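Local coordinates for N-ACETYLMURAMOYL-L-ALANINE AMIDASE CwlV (Paenibacillus polymyxa, PDB 1JWQ), which probably hydrolyses the amide bond between N-acetylmuramic acid and L-alanine in bacterial peptidoglycan, this chain being its zinc-binding catalytic domain, at residues M1-I6 and L71-F76; V67-K72 and R132-P137; A88-E93 and G117-G122; A113-L118 and Q161-Q166. All coordinates share one frame; numbering follows the deposited sequence.

Contact 1 of 4, residues M1-I6 and L71-F76; sequences MKVVVI and LKANVF
The carbonyl oxygen of Val3 is gripped by two successive amides: Asn74 N gives it a bond of 2.8 Å, and Val75 N adds a weak one. Asn74 also returns to the same residue with its side chain. Its CG stands anti to the carbonyl carbon, beside the backbone N (chi1 -70°), and its OD1 takes the Val3 N-H at 2.8 Å, the donor standing 42° above the plane of the amide. Asn74 alone thus meets both backbone polar groups of Val3, its own N on the oxygen and its OD1 on the N-H. Further on, regular parallel pairing takes over, with Val5 N bonded to Val75 O at 3.1 Å in a nearly straight line (175°). The apolar contacts divide between two faces. On one, Val4 and Val75 lie side by side, CG1 of Val4 3.8 Å from CG2 of Val75. On the other, the two methyls of Val5 part company: CG2 rests 3.6 Å from Ala73 CB, while CG1 meets the Phe76 ring at CD2, also at 3.6 Å. Strand 2-8 is an interior strand, with 75-82 along one side and 47-51 along the other. Ile172 and Leu176 of helix 158-176 and Leu41 of helix 26-42 cover the Val4 face; Met136 lies against Ala73 and Phe76 on the Val5 face.

Contact 2 of 4, residues V67-K72 and R132-P137; sequences VAENLK and RETTMP
Where helix 61-70 runs out, the carboxylate of Glu69 receives two donors from a single residue, Thr135, in the loop that leads into strand 138-145. Glu69 OE1 accepts from Thr135 N at 2.7 Å, the donor lying on the syn side but 30° out of the carboxylate plane. Glu69 OE2 takes the hydroxyl of Thr135 OG1 at 2.6 Å on its syn lone pair. Thr135 holds OG1 between its backbone N and carbonyl carbon (chi1 64°), which turns the hydroxyl to the same carboxylate as its amide. Glu69 is bent at chi2 (-54°), swinging CD across to the loop. Two short donor bonds would be expected to favour the ionised carboxylate. Apolar atoms crowd close by: Met136 folds its chain back so that CE lies 3.2 Å from Glu69 OE1 and 3.5 Å from Ala68 O. Its SD meets Ala68 CB at 4.0 Å, and the methyl CG2 of Thr134 approaches the same CB at 4.1 Å. After Leu71 the helix closes in a Schellman motif, Lys72 with positive phi sending its N back to Glu69 O. On the strand side, Phe76 of strand 75-82 touches Ala68, Thr134 and Met136, while Pro137 pairs with it by a backbone bond. The hydroxyl of Thr134 turns to Val130 O in the short helix 129-132, and Arg98 NH2, from beyond strand 92-96, bonds to Met136 O.

Contact 3 of 4, residues A88-E93 and G117-G122; sequences ASNGTE and GLTDRG
Arg121 carries CG anti to its own carbonyl carbon (chi1 -61°) and then bends at chi3 (61°), which turns NE toward Glu93. Glu93 is extended beyond CG; the two side chains run side by side and point the same way, the carboxylate and guanidinium planes 43° apart. Glu93 OE2 and Arg121 NE are placed too close together for the length of their salt bridge to be trusted. With the same reserve about OE2, a water donates to it while accepting weakly from Arg121 NH2, and Tyr145 OH bonds to it too; Tyr95 OH holds OE1. At the guanidinium edge, near its plane, NH1 makes a weak bond to Asn90 O at 3.3 Å. Gly91 CA is approached by Thr119 O at 3.1 Å and by Arg121 CD at 3.6 Å; a CB there would collide with Thr119 O and Arg121 CG, and the backbone angles of Gly91 also suit glycine. Strands 92-96 and 120-125 are the two parallel strands of a beta-alpha-beta unit, crossed over by helix 102-116, and the second is an edge strand of the sheet within this chain. Their pairing begins with Thr92: its N bonds to Thr119 O at 2.8 Å, nearly along the C=O axis, and its O takes Arg121 N at 2.9 Å. Leu118 CB lies 3.6 Å from Thr92 OG1, which bonds to Val143 O. Within the second strand, Asp120, paired with Thr92, accepts on OD2 from Gly122 N at 2.7 Å, an Asx turn, and His109 NE2 bonds to the same oxygen.

Contact 4 of 4, residues A113-L118 and Q161-Q166; sequences APATGL and QNRVAQ
Along 161-166, Arg163 is the first residue to meet the helix end at 113-118. Its CG stands anti to the backbone N (chi1 -176°) and the chain bends at chi3 (-39°), which places NE; the guanidinium lies beside the last carbonyls of helix 102-116. Arg163 NH1 gives a hydrogen bond to Ala115 O at 3.1 Å; that oxygen is crowded by Arg163 CD in the model, so its place, and with it the bond length, is less sure. Ala115 O and Thr116 O both lie at the guanidinium edge, near its plane. A positive group set at a helix C-terminus would be expected to suit the negative end of the helix dipole. The backbone of Arg163 also touches, its O lying 3.7 Å from Ala115 CB. Val164 follows, and here the two segments come closest, with Ala115 CA and Val164 CA 5.0 Å apart. Val164 CG2 packs against Thr116, 3.7 Å from its CA and 3.8 Å from its CG2. At Thr116 chi1 72° puts OG1 between the backbone N and the carbonyl carbon and leaves CG2 anti to the carbonyl carbon, where Val164 meets it. Thr116 OG1 bonds to Ala113 O at 3.0 Å, accepts from Leu118 N at 3.1 Å in an ST turn, and pairs with Thr92 OG1. Gly117 then leaves the helix with positive phi. Two neighbouring helices meeting through Ala115, Thr116 and Val164, with an arginine alongside one helix end, make up part of a helical layer of this open alpha-beta-alpha fold.

How the contacts relate
Contacts 1 and 3 are both parallel strand pairings in one sheet, but they lie on opposite sides of the chain's centre, about 27 Å apart between centres. Contact 1, in the sheet's interior, relies on backbone bonds, one asparagine side chain and apolar packing, mostly of valines; contact 3, at an edge strand, adds charged side chains and water. All four are partly buried, contact 4 nearest the chain's centre and contact 2 farthest. These two bring a charged side chain to a backbone: a glutamate to a loop amide and hydroxyl, an arginine to a helix-end carbonyl. Contacts 1 and 2 share Leu71 and Lys72, with Ala73 N probably hydrogen-bonded to Ala68 O; contacts 3 and 4 share Gly117 and Leu118.

Contact 1 of 4, residues M1-I6 and L71-F76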
loop_
_atom_site.group_PDB
_atom_site.type_symbol
_atom_site.label_atom_id
_atom_site.label_comp_id
_atom_site.label_asym_id
_atom_site.label_seq_id
_atom_site.Cartn_x
_atom_site.Cartn_y
_atom_site.Cartn_z
ATOM N N MET A 1 8.825 -19.100 8.479
ATOM C CA MET A 1 9.159 -17.742 7.960
ATOM C C MET A 1 8.121 -16.725 8.413
ATOM O O MET A 1 7.087 -17.085 8.976
ATOM C CB MET A 1 9.195 -17.754 6.429
ATOM C CG MET A 1 10.185 -18.727 5.828
ATOM S SD MET A 1 10.072 -18.724 4.035
ATOM C CE MET A 1 8.781 -19.949 3.769
ATOM N N LYS A 2 8.408 -15.452 8.166
ATOM C CA LYS A 2 7.480 -14.391 8.523
ATOM C C LYS A 2 6.590 -14.147 7.313
ATOM O O LYS A 2 7.072 -14.034 6.186
ATOM C CB LYS A 2 8.239 -13.120 8.912
ATOM C CG LYS A 2 9.070 -13.293 10.177
ATOM C CD LYS A 2 9.622 -11.978 10.698
ATOM C CE LYS A 2 10.350 -12.192 12.021
ATOM N NZ LYS A 2 10.810 -10.912 12.629
ATOM N N VAL A 3 5.286 -14.090 7.556
ATOM C CA VAL A 3 4.313 -13.891 6.494
ATOM C C VAL A 3 3.979 -12.422 6.298
ATOM O O VAL A 3 3.679 -11.705 7.252
ATOM C CB VAL A 3 3.020 -14.676 6.795
ATOM C CG1 VAL A 3 1.980 -14.411 5.729
ATOM C CG2 VAL A 3 3.333 -16.163 6.871
ATOM N N VAL A 4 4.031 -11.992 5.044
ATOM C CA VAL A 4 3.741 -10.612 4.684
ATOM C C VAL A 4 2.570 -10.592 3.714
ATOM O O VAL A 4 2.642 -11.186 2.640
ATOM C CB VAL A 4 4.954 -9.956 3.989
ATOM C CG1 VAL A 4 4.628 -8.511 3.608
ATOM C CG2 VAL A 4 6.164 -10.015 4.902
ATOM N N VAL A 5 1.487 -9.920 4.088
ATOM C CA VAL A 5 0.337 -9.847 3.199
ATOM C C VAL A 5 0.271 -8.456 2.594
ATOM O O VAL A 5 0.268 -7.456 3.308
ATOM C CB VAL A 5 -0.982 -10.169 3.942
ATOM C CG1 VAL A 5 -2.183 -9.880 3.038
ATOM C CG2 VAL A 5 -0.992 -11.636 4.348
ATOM N N ILE A 6 0.259 -8.409 1.266
ATOM C CA ILE A 6 0.190 -7.155 0.536
ATOM C C ILE A 6 -1.175 -7.120 -0.120
ATOM O O ILE A 6 -1.538 -8.021 -0.876
ATOM C CB ILE A 6 1.268 -7.066 -0.553
ATOM C CG1 ILE A 6 2.655 -7.261 0.068
ATOM C CG2 ILE A 6 1.169 -5.719 -1.264
ATOM C CD1 ILE A 6 3.062 -6.188 1.052
ATOM N N LEU A 71 -3.829 -16.804 7.502
ATOM C CA LEU A 71 -2.434 -17.163 7.261
ATOM C C LEU A 71 -1.510 -16.647 8.361
ATOM O O LEU A 71 -0.286 -16.799 8.284
ATOM C CB LEU A 71 -1.983 -16.623 5.899
ATOM C CG LEU A 71 -2.826 -17.089 4.707
ATOM C CD1 LEU A 71 -2.230 -16.538 3.407
ATOM C CD2 LEU A 71 -2.863 -18.612 4.672
ATOM N N LYS A 72 -2.110 -16.049 9.387
ATOM C CA LYS A 72 -1.376 -15.500 10.522
ATOM C C LYS A 72 -0.253 -14.575 10.071
ATOM O O LYS A 72 0.904 -14.754 10.445
ATOM C CB LYS A 72 -0.803 -16.632 11.381
ATOM C CG LYS A 72 -1.851 -17.602 11.905
ATOM C CD LYS A 72 -1.245 -18.630 12.856
ATOM C CE LYS A 72 -0.132 -19.430 12.194
ATOM N NZ LYS A 72 -0.597 -20.146 10.975
ATOM N N ALA A 73 -0.602 -13.579 9.267
ATOM C CA ALA A 73 0.392 -12.639 8.766
ATOM C C ALA A 73 1.116 -11.920 9.902
ATOM O O ALA A 73 0.542 -11.678 10.963
ATOM C CB ALA A 73 -0.279 -11.618 7.845
ATOM N N ASN A 74 2.384 -11.594 9.679
ATOM C CA ASN A 74 3.162 -10.871 10.671
ATOM C C ASN A 74 2.893 -9.386 10.456
ATOM O O ASN A 74 2.938 -8.589 11.392
ATOM C CB ASN A 74 4.651 -11.182 10.518
ATOM C CG ASN A 74 4.990 -12.602 10.932
ATOM O OD1 ASN A 74 4.650 -13.564 10.242
ATOM N ND2 ASN A 74 5.651 -12.740 12.073
ATOM N N VAL A 75 2.619 -9.023 9.207
ATOM C CA VAL A 75 2.285 -7.646 8.863
ATOM C C VAL A 75 1.320 -7.636 7.692
ATOM O O VAL A 75 1.247 -8.589 6.916
ATOM C CB VAL A 75 3.521 -6.803 8.469
ATOM C CG1 VAL A 75 4.464 -6.681 9.652
ATOM C CG2 VAL A 75 4.222 -7.422 7.267
ATOM N N PHE A 76 0.580 -6.541 7.574
ATOM C CA PHE A 76 -0.388 -6.365 6.508
ATOM C C PHE A 76 -0.199 -4.961 5.951
ATOM O O PHE A 76 -0.136 -3.992 6.701
ATOM C CB PHE A 76 -1.801 -6.544 7.071
ATOM C CG PHE A 76 -2.901 -6.324 6.069
ATOM C CD1 PHE A 76 -3.438 -5.056 5.874
ATOM C CD2 PHE A 76 -3.428 -7.396 5.348
ATOM C CE1 PHE A 76 -4.491 -4.854 4.980
ATOM C CE2 PHE A 76 -4.480 -7.208 4.451
ATOM C CZ PHE A 76 -5.012 -5.932 4.268
#

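Contact 2 of 4, residues V67-K72 and R132-P137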
loop_
_atom_site.group_PDB
_atom_site.type_symbol
_atom_site.label_atom_id
_atom_site.label_comp_id
_atom_site.label_asym_id
_atom_site.label_seq_id
_atom_site.Cartn_x
_atom_site.Cartn_y
_atom_site.Cartn_z
ATOM N N VAL A 67 -7.779 -13.352 4.824
ATOM C CA VAL A 67 -6.547 -13.972 4.352
ATOM C C VAL A 67 -5.424 -13.705 5.346
ATOM O O VAL A 67 -4.691 -14.612 5.739
ATOM C CB VAL A 67 -6.120 -13.407 2.979
ATOM C CG1 VAL A 67 -4.763 -13.975 2.581
ATOM C CG2 VAL A 67 -7.167 -13.744 1.934
ATOM N N ALA A 68 -5.287 -12.446 5.745
ATOM C CA ALA A 68 -4.252 -12.062 6.688
ATOM C C ALA A 68 -4.415 -12.803 8.010
ATOM O O ALA A 68 -3.444 -13.312 8.560
ATOM C CB ALA A 68 -4.286 -10.552 6.921
ATOM N N GLU A 69 -5.643 -12.877 8.514
ATOM C CA GLU A 69 -5.883 -13.563 9.781
ATOM C C GLU A 69 -5.645 -15.063 9.681
ATOM O O GLU A 69 -4.967 -15.651 10.525
ATOM C CB GLU A 69 -7.308 -13.304 10.269
ATOM C CG GLU A 69 -7.591 -11.835 10.529
ATOM C CD GLU A 69 -6.582 -11.224 11.479
ATOM O OE1 GLU A 69 -6.058 -10.133 11.173
ATOM O OE2 GLU A 69 -6.314 -11.836 12.535
ATOM N N ASN A 70 -6.200 -15.677 8.643
ATOM C CA ASN A 70 -6.058 -17.116 8.450
ATOM C C ASN A 70 -4.613 -17.573 8.252
ATOM O O ASN A 70 -4.215 -18.612 8.773
ATOM C CB ASN A 70 -6.925 -17.574 7.274
ATOM C CG ASN A 70 -6.764 -19.055 6.974
ATOM O OD1 ASN A 70 -6.060 -19.433 6.039
ATOM N ND2 ASN A 70 -7.406 -19.899 7.779
ATOM N N LEU A 71 -3.829 -16.804 7.502
ATOM C CA LEU A 71 -2.434 -17.163 7.261
ATOM C C LEU A 71 -1.510 -16.647 8.361
ATOM O O LEU A 71 -0.286 -16.799 8.284
ATOM C CB LEU A 71 -1.983 -16.623 5.899
ATOM C CG LEU A 71 -2.826 -17.089 4.707
ATOM C CD1 LEU A 71 -2.230 -16.538 3.407
ATOM C CD2 LEU A 71 -2.863 -18.612 4.672
ATOM N N LYS A 72 -2.110 -16.049 9.387
ATOM C CA LYS A 72 -1.376 -15.500 10.522
ATOM C C LYS A 72 -0.253 -14.575 10.071
ATOM O O LYS A 72 0.904 -14.754 10.445
ATOM C CB LYS A 72 -0.803 -16.632 11.381
ATOM C CG LYS A 72 -1.851 -17.602 11.905
ATOM C CD LYS A 72 -1.245 -18.630 12.856
ATOM C CE LYS A 72 -0.132 -19.430 12.194
ATOM N NZ LYS A 72 -0.597 -20.146 10.975
ATOM N N ARG A 132 -8.269 -2.035 10.534
ATOM C CA ARG A 132 -8.996 -2.057 11.800
ATOM C C ARG A 132 -9.303 -3.479 12.257
ATOM O O ARG A 132 -9.096 -3.824 13.420
ATOM C CB ARG A 132 -10.324 -1.312 11.663
ATOM C CG ARG A 132 -11.216 -1.442 12.891
ATOM C CD ARG A 132 -12.563 -0.774 12.676
ATOM N NE ARG A 132 -13.363 -1.457 11.663
ATOM C CZ ARG A 132 -13.812 -0.883 10.550
ATOM N NH1 ARG A 132 -13.541 0.390 10.299
ATOM N NH2 ARG A 132 -14.539 -1.582 9.689
ATOM N N GLU A 133 -9.810 -4.289 11.331
ATOM C CA GLU A 133 -10.200 -5.664 11.625
ATOM C C GLU A 133 -9.050 -6.660 11.663
ATOM O O GLU A 133 -9.214 -7.780 12.144
ATOM C CB GLU A 133 -11.269 -6.116 10.629
ATOM C CG GLU A 133 -12.518 -5.241 10.674
ATOM C CD GLU A 133 -13.166 -5.212 12.052
ATOM O OE1 GLU A 133 -13.670 -4.143 12.460
ATOM O OE2 GLU A 133 -13.178 -6.261 12.725
ATOM N N THR A 134 -7.891 -6.254 11.156
ATOM C CA THR A 134 -6.717 -7.116 11.185
ATOM C C THR A 134 -6.203 -7.118 12.620
ATOM O O THR A 134 -6.464 -6.178 13.376
ATOM C CB THR A 134 -5.620 -6.592 10.244
ATOM O OG1 THR A 134 -5.720 -5.167 10.142
ATOM C CG2 THR A 134 -5.765 -7.220 8.859
ATOM N N THR A 135 -5.481 -8.170 12.999
ATOM C CA THR A 135 -4.958 -8.276 14.357
ATOM C C THR A 135 -3.442 -8.157 14.435
ATOM O O THR A 135 -2.879 -8.138 15.529
ATOM C CB THR A 135 -5.359 -9.608 15.012
ATOM O OG1 THR A 135 -4.760 -10.691 14.290
ATOM C CG2 THR A 135 -6.875 -9.772 15.003
ATOM N N MET A 136 -2.780 -8.107 13.282
ATOM C CA MET A 136 -1.331 -7.957 13.257
ATOM C C MET A 136 -1.043 -6.520 12.825
ATOM O O MET A 136 -1.954 -5.808 12.396
ATOM C CB MET A 136 -0.691 -8.944 12.262
ATOM C CG MET A 136 -0.936 -8.645 10.775
ATOM S SD MET A 136 -2.631 -8.919 10.198
ATOM C CE MET A 136 -2.912 -10.653 10.724
ATOM N N PRO A 137 0.217 -6.067 12.945
ATOM C CA PRO A 137 0.511 -4.690 12.531
ATOM C C PRO A 137 0.015 -4.486 11.108
ATOM O O PRO A 137 0.373 -5.242 10.208
ATOM C CB PRO A 137 2.029 -4.616 12.652
ATOM C CG PRO A 137 2.290 -5.486 13.845
ATOM C CD PRO A 137 1.397 -6.693 13.568
#

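Contact 3 of 4, residues A88-E93 and G117-G122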
loop_
_atom_site.group_PDB
_atom_site.type_symbol
_atom_site.label_atom_id
_atom_site.label_comp_id
_atom_site.label_asym_id
_atom_site.label_seq_id
_atom_site.Cartn_x
_atom_site.Cartn_y
_atom_site.Cartn_z
ATOM N N ALA A 88 -5.592 20.313 -6.517
ATOM C CA ALA A 88 -4.390 20.837 -5.885
ATOM C C ALA A 88 -3.825 19.887 -4.830
ATOM O O ALA A 88 -2.618 19.870 -4.581
ATOM C CB ALA A 88 -4.688 22.195 -5.250
ATOM N N SER A 89 -4.700 19.104 -4.205
ATOM C CA SER A 89 -4.272 18.174 -3.161
ATOM C C SER A 89 -3.171 17.247 -3.656
ATOM O O SER A 89 -3.220 16.757 -4.784
ATOM C CB SER A 89 -5.469 17.365 -2.662
ATOM O OG SER A 89 -6.477 18.234 -2.170
ATOM N N ASN A 90 -2.178 17.005 -2.805
ATOM C CA ASN A 90 -1.054 16.164 -3.186
ATOM C C ASN A 90 -0.271 15.670 -1.980
ATOM O O ASN A 90 -0.295 16.278 -0.906
ATOM C CB ASN A 90 -0.096 16.954 -4.075
ATOM C CG ASN A 90 0.506 18.150 -3.351
ATOM O OD1 ASN A 90 -0.151 19.176 -3.167
ATOM N ND2 ASN A 90 1.750 18.011 -2.916
ATOM N N GLY A 91 0.435 14.565 -2.164
ATOM C CA GLY A 91 1.233 14.050 -1.074
ATOM C C GLY A 91 1.028 12.590 -0.745
ATOM O O GLY A 91 0.086 11.946 -1.204
ATOM N N THR A 92 1.938 12.090 0.080
ATOM C CA THR A 92 1.954 10.704 0.521
ATOM C C THR A 92 1.520 10.601 1.983
ATOM O O THR A 92 1.987 11.364 2.834
ATOM C CB THR A 92 3.375 10.134 0.379
ATOM O OG1 THR A 92 3.777 10.216 -0.993
ATOM C CG2 THR A 92 3.425 8.701 0.847
ATOM N N GLU A 93 0.637 9.642 2.268
ATOM C CA GLU A 93 0.134 9.430 3.620
ATOM C C GLU A 93 0.189 7.947 4.008
ATOM O O GLU A 93 -0.002 7.061 3.159
ATOM C CB GLU A 93 -1.317 9.922 3.720
ATOM C CG GLU A 93 -1.627 11.128 2.833
ATOM C CD GLU A 93 -3.108 11.487 2.794
ATOM O OE1 GLU A 93 -3.960 10.586 2.986
ATOM O OE2 GLU A 93 -3.435 12.675 2.555
ATOM N N GLY A 117 9.035 10.827 -2.834
ATOM C CA GLY A 117 9.563 12.142 -3.147
ATOM C C GLY A 117 8.454 13.173 -3.230
ATOM O O GLY A 117 8.683 14.310 -3.635
ATOM N N LEU A 118 7.245 12.773 -2.849
ATOM C CA LEU A 118 6.099 13.672 -2.878
ATOM C C LEU A 118 5.969 14.347 -1.518
ATOM O O LEU A 118 6.706 14.023 -0.585
ATOM C CB LEU A 118 4.826 12.890 -3.200
ATOM C CG LEU A 118 4.887 12.026 -4.466
ATOM C CD1 LEU A 118 3.597 11.221 -4.590
ATOM C CD2 LEU A 118 5.091 12.909 -5.693
ATOM N N THR A 119 5.038 15.285 -1.400
ATOM C CA THR A 119 4.865 15.978 -0.135
ATOM C C THR A 119 4.533 14.985 0.969
ATOM O O THR A 119 3.603 14.187 0.847
ATOM C CB THR A 119 3.757 17.035 -0.216
ATOM O OG1 THR A 119 4.112 18.014 -1.201
ATOM C CG2 THR A 119 3.578 17.721 1.135
ATOM N N ASP A 120 5.314 15.040 2.042
ATOM C CA ASP A 120 5.131 14.150 3.178
ATOM C C ASP A 120 3.950 14.589 4.029
ATOM O O ASP A 120 4.054 15.535 4.811
ATOM C CB ASP A 120 6.402 14.132 4.024
ATOM C CG ASP A 120 6.294 13.220 5.222
ATOM O OD1 ASP A 120 7.279 13.129 5.979
ATOM O OD2 ASP A 120 5.231 12.595 5.411
ATOM N N ARG A 121 2.827 13.895 3.882
ATOM C CA ARG A 121 1.636 14.228 4.649
ATOM C C ARG A 121 1.595 13.477 5.981
ATOM O O ARG A 121 0.609 13.543 6.715
ATOM C CB ARG A 121 0.383 13.939 3.823
ATOM C CG ARG A 121 0.290 14.745 2.525
ATOM C CD ARG A 121 -0.969 14.361 1.765
ATOM N NE ARG A 121 -2.154 14.656 2.561
ATOM C CZ ARG A 121 -2.916 15.730 2.401
ATOM N NH1 ARG A 121 -2.626 16.618 1.455
ATOM N NH2 ARG A 121 -3.952 15.929 3.206
ATOM N N GLY A 122 2.678 12.763 6.279
ATOM C CA GLY A 122 2.799 12.048 7.537
ATOM C C GLY A 122 2.001 10.784 7.783
ATOM O O GLY A 122 1.395 10.206 6.877
HETATM O O HOH W 1 -5.680 13.097 3.964
#

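Contact 4 of 4, residues A113-L118 and Q161-Q166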
loop_
_atom_site.group_PDB
_atom_site.type_symbol
_atom_site.label_atom_id
_atom_site.label_comp_id
_atom_site.label_asym_id
_atom_site.label_seq_id
_atom_site.Cartn_x
_atom_site.Cartn_y
_atom_site.Cartn_z
ATOM N N ALA A 113 7.857 7.025 2.625
ATOM C CA ALA A 113 7.666 8.436 2.310
ATOM C C ALA A 113 8.765 9.077 1.457
ATOM O O ALA A 113 8.480 9.680 0.424
ATOM C CB ALA A 113 7.468 9.230 3.605
ATOM N N PRO A 114 10.035 8.964 1.878
ATOM C CA PRO A 114 11.119 9.565 1.092
ATOM C C PRO A 114 11.206 8.995 -0.319
ATOM O O PRO A 114 11.625 9.682 -1.249
ATOM C CB PRO A 114 12.364 9.237 1.914
ATOM C CG PRO A 114 11.835 9.177 3.317
ATOM C CD PRO A 114 10.555 8.401 3.135
ATOM N N ALA A 115 10.804 7.736 -0.476
ATOM C CA ALA A 115 10.848 7.084 -1.779
ATOM C C ALA A 115 9.889 7.699 -2.796
ATOM O O ALA A 115 10.188 7.724 -3.986
ATOM C CB ALA A 115 10.571 5.585 -1.630
ATOM N N THR A 116 8.736 8.189 -2.349
ATOM C CA THR A 116 7.796 8.794 -3.288
ATOM C C THR A 116 8.308 10.161 -3.728
ATOM O O THR A 116 8.053 10.601 -4.850
ATOM C CB THR A 116 6.388 8.985 -2.678
ATOM O OG1 THR A 116 6.417 10.044 -1.714
ATOM C CG2 THR A 116 5.914 7.699 -2.010
ATOM N N GLY A 117 9.035 10.827 -2.834
ATOM C CA GLY A 117 9.563 12.142 -3.147
ATOM C C GLY A 117 8.454 13.173 -3.230
ATOM O O GLY A 117 8.683 14.310 -3.635
ATOM N N LEU A 118 7.245 12.773 -2.849
ATOM C CA LEU A 118 6.099 13.672 -2.878
ATOM C C LEU A 118 5.969 14.347 -1.518
ATOM O O LEU A 118 6.706 14.023 -0.585
ATOM C CB LEU A 118 4.826 12.890 -3.200
ATOM C CG LEU A 118 4.887 12.026 -4.466
ATOM C CD1 LEU A 118 3.597 11.221 -4.590
ATOM C CD2 LEU A 118 5.091 12.909 -5.693
ATOM N N GLN A 161 7.308 4.019 -9.543
ATOM C CA GLN A 161 6.778 2.803 -8.934
ATOM C C GLN A 161 7.877 1.895 -8.401
ATOM O O GLN A 161 7.783 1.388 -7.286
ATOM C CB GLN A 161 5.917 2.033 -9.938
ATOM C CG GLN A 161 4.764 2.849 -10.498
ATOM C CD GLN A 161 3.773 2.018 -11.290
ATOM O OE1 GLN A 161 4.054 0.878 -11.661
ATOM N NE2 GLN A 161 2.607 2.594 -11.566
ATOM N N ASN A 162 8.921 1.691 -9.193
ATOM C CA ASN A 162 10.013 0.829 -8.763
ATOM C C ASN A 162 10.708 1.361 -7.521
ATOM O O ASN A 162 11.045 0.603 -6.615
ATOM C CB ASN A 162 11.029 0.655 -9.895
ATOM C CG ASN A 162 10.484 -0.184 -11.031
ATOM O OD1 ASN A 162 9.830 -1.203 -10.800
ATOM N ND2 ASN A 162 10.759 0.229 -12.265
ATOM N N ARG A 163 10.916 2.671 -7.486
ATOM C CA ARG A 163 11.571 3.320 -6.361
ATOM C C ARG A 163 10.712 3.204 -5.101
ATOM O O ARG A 163 11.204 2.880 -4.018
ATOM C CB ARG A 163 11.803 4.790 -6.697
ATOM C CG ARG A 163 12.555 5.554 -5.640
ATOM C CD ARG A 163 12.251 7.027 -5.757
ATOM N NE ARG A 163 12.163 7.466 -7.146
ATOM C CZ ARG A 163 11.384 8.462 -7.551
ATOM N NH1 ARG A 163 10.627 9.105 -6.671
ATOM N NH2 ARG A 163 11.384 8.833 -8.824
ATOM N N VAL A 164 9.421 3.466 -5.260
ATOM C CA VAL A 164 8.480 3.406 -4.150
ATOM C C VAL A 164 8.284 1.972 -3.677
ATOM O O VAL A 164 8.188 1.720 -2.479
ATOM C CB VAL A 164 7.124 4.016 -4.557
ATOM C CG1 VAL A 164 6.100 3.825 -3.445
ATOM C CG2 VAL A 164 7.305 5.503 -4.847
ATOM N N ALA A 165 8.237 1.035 -4.622
ATOM C CA ALA A 165 8.071 -0.371 -4.279
ATOM C C ALA A 165 9.242 -0.811 -3.411
ATOM O O ALA A 165 9.077 -1.593 -2.474
ATOM C CB ALA A 165 8.003 -1.225 -5.547
ATOM N N GLN A 166 10.432 -0.312 -3.727
ATOM C CA GLN A 166 11.603 -0.675 -2.941
ATOM C C GLN A 166 11.486 -0.067 -1.552
ATOM O O GLN A 166 11.868 -0.687 -0.562
ATOM C CB GLN A 166 12.889 -0.178 -3.606
ATOM C CG GLN A 166 14.148 -0.578 -2.844
ATOM C CD GLN A 166 14.356 -2.085 -2.804
ATOM O OE1 GLN A 166 14.488 -2.734 -3.844
ATOM N NE2 GLN A 166 14.388 -2.648 -1.601
#